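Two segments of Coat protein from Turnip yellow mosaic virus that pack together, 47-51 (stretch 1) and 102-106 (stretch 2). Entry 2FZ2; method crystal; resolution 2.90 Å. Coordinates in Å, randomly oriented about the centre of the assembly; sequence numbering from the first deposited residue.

Stretch 1, residues 47-51: AEASL
Stretch 2 (102-106) VTPTQ

Residues 47-51 form an extended strand that continues later in the chain. Their phi/psi values are -163/168 at Ala47, -147/166 at Glu48, -158/138 at Ala49, -132/134 at Ser50 and -158/132 at Leu51, so successive side chains alternate in direction. Stretch 2 is more compact. Val102 (-73/150) and Thr103 (-115/152) are extended loop residues, after which the backbone turns into a 3-10 segment at Pro104 (-48/-31) and Thr105 (-55/-36); Gln106 follows at -104/37. The turn is closed by a backbone hydrogen bond from Gln106 N to Thr103 O, 2.8 Å, the i+3 to i spacing expected of 3-10 geometry.

The CA atoms nearest each other across the stretches are those of Glu48 and Pro104, 6.4 Å apart, and the two chains run in roughly opposite directions. No hydrogen bond links the two stretches, so the strand does not extend a sheet onto stretch 2; the association rests on side-chain packing and one backbone carbonyl, burying 171 Å² in total. At least 54 positions separate any two touching residues in sequence.

Pro104 is the centre of the contact. Its CA-to-CB bond points toward the strand, its ring has a C-gamma exo pucker, and 74 Å² of the residue is covered, the largest covered area of any residue here. Three consecutive strand residues reach this ring: Glu48 OE2 lies 3.8 Å from Pro104 CG, Ala49 O lies 3.8 Å from the same Pro104 CG, and Ser50 OG lies 3.7 Å from Pro104 CD. These are van der Waals approaches of oxygen to ring carbon. Strand alternation explains the pattern: the CA-to-CB bonds of Glu48 and Ser50 point toward stretch 2, while that of Ala49 points away, leaving its carbonyl to make the contact.

Glu48 has chi1 40° (p), chi2 143°, between wells, and chi3 98°, which carries its carboxylate to the threonines as well. Glu48 OE1 is 3.6 Å from Thr105 OG1 and 4.1 Å from Thr103 OG1, polar proximity without a hydrogen bond. Thr103 OG1 and Thr105 OG1 are hydrogen-bonded to each other at 2.8 Å, a link between the residues before and after Pro104; either hydroxyl could be the donor. Thr103 has chi1 144° and Thr105 chi1 -29°, both between wells, and both CA-to-CB bonds run sideways to the strand. Ser50 chi1 is -1°, nearly eclipsed.

Ala47, Leu51 (chi1 83°, p; chi2 -173°, t), Val102 (chi1 -123°) and Gln106 (chi1 40°, p; chi2 -141°; chi3 -117°) keep their side chains out of reach of the other stretch.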

# COMPACT_ATOMS: atom_id res chain seq x y z
N ALA D 47 -55.47 117.01 57.78
CA ALA D 47 -55.99 116.02 58.68
C ALA D 47 -55.08 114.84 58.51
O ALA D 47 -54.26 114.81 57.59
CB ALA D 47 -57.39 115.65 58.31
N GLU D 48 -55.19 113.88 59.42
CA GLU D 48 -54.36 112.71 59.33
C GLU D 48 -55.13 111.52 59.83
O GLU D 48 -56.19 111.69 60.46
CB GLU D 48 -53.07 112.90 60.14
CG GLU D 48 -53.26 113.61 61.47
CD GLU D 48 -52.36 113.03 62.56
OE1 GLU D 48 -51.28 113.61 62.81
OE2 GLU D 48 -52.74 111.99 63.15
N ALA D 49 -54.63 110.33 59.55
CA ALA D 49 -55.29 109.13 59.99
C ALA D 49 -54.34 107.96 60.07
O ALA D 49 -53.49 107.77 59.19
CB ALA D 49 -56.42 108.80 59.06
N SER D 50 -54.47 107.19 61.13
CA SER D 50 -53.64 106.02 61.33
C SER D 50 -54.61 104.94 61.70
O SER D 50 -55.51 105.15 62.51
CB SER D 50 -52.65 106.20 62.49
OG SER D 50 -52.76 107.49 63.08
N LEU D 51 -54.45 103.78 61.09
CA LEU D 51 -55.35 102.71 61.45
C LEU D 51 -54.88 101.29 61.18
O LEU D 51 -54.37 100.95 60.11
CB LEU D 51 -56.71 102.95 60.81
CG LEU D 51 -56.82 102.46 59.38
CD1 LEU D 51 -58.12 102.90 58.78
CD2 LEU D 51 -55.65 103.02 58.61
N VAL D 102 -44.94 105.19 65.17
CA VAL D 102 -44.88 106.39 64.36
C VAL D 102 -46.24 106.99 64.13
O VAL D 102 -47.26 106.29 64.09
CB VAL D 102 -44.25 106.18 63.02
CG1 VAL D 102 -43.08 107.12 62.88
CG2 VAL D 102 -43.82 104.75 62.87
N THR D 103 -46.23 108.30 63.98
CA THR D 103 -47.44 109.03 63.75
C THR D 103 -47.32 109.62 62.35
O THR D 103 -46.21 109.85 61.86
CB THR D 103 -47.61 110.12 64.84
OG1 THR D 103 -48.21 111.29 64.28
CG2 THR D 103 -46.27 110.49 65.42
N PRO D 104 -48.45 109.84 61.67
CA PRO D 104 -48.44 110.41 60.32
C PRO D 104 -47.56 111.65 60.17
O PRO D 104 -47.00 111.91 59.10
CB PRO D 104 -49.91 110.71 60.06
CG PRO D 104 -50.64 109.71 60.90
CD PRO D 104 -49.82 109.54 62.14
N THR D 105 -47.45 112.43 61.24
CA THR D 105 -46.63 113.64 61.24
C THR D 105 -45.20 113.34 60.80
O THR D 105 -44.55 114.13 60.11
CB THR D 105 -46.57 114.27 62.64
OG1 THR D 105 -47.76 113.95 63.37
CG2 THR D 105 -46.42 115.78 62.54
N GLN D 106 -44.72 112.18 61.21
CA GLN D 106 -43.37 111.78 60.90
C GLN D 106 -43.25 110.74 59.79
O GLN D 106 -42.38 109.87 59.85
CB GLN D 106 -42.70 111.25 62.16
CG GLN D 106 -43.60 110.40 63.04
CD GLN D 106 -43.38 110.66 64.52
OE1 GLN D 106 -42.96 109.77 65.26
NE2 GLN D 106 -43.65 111.89 64.95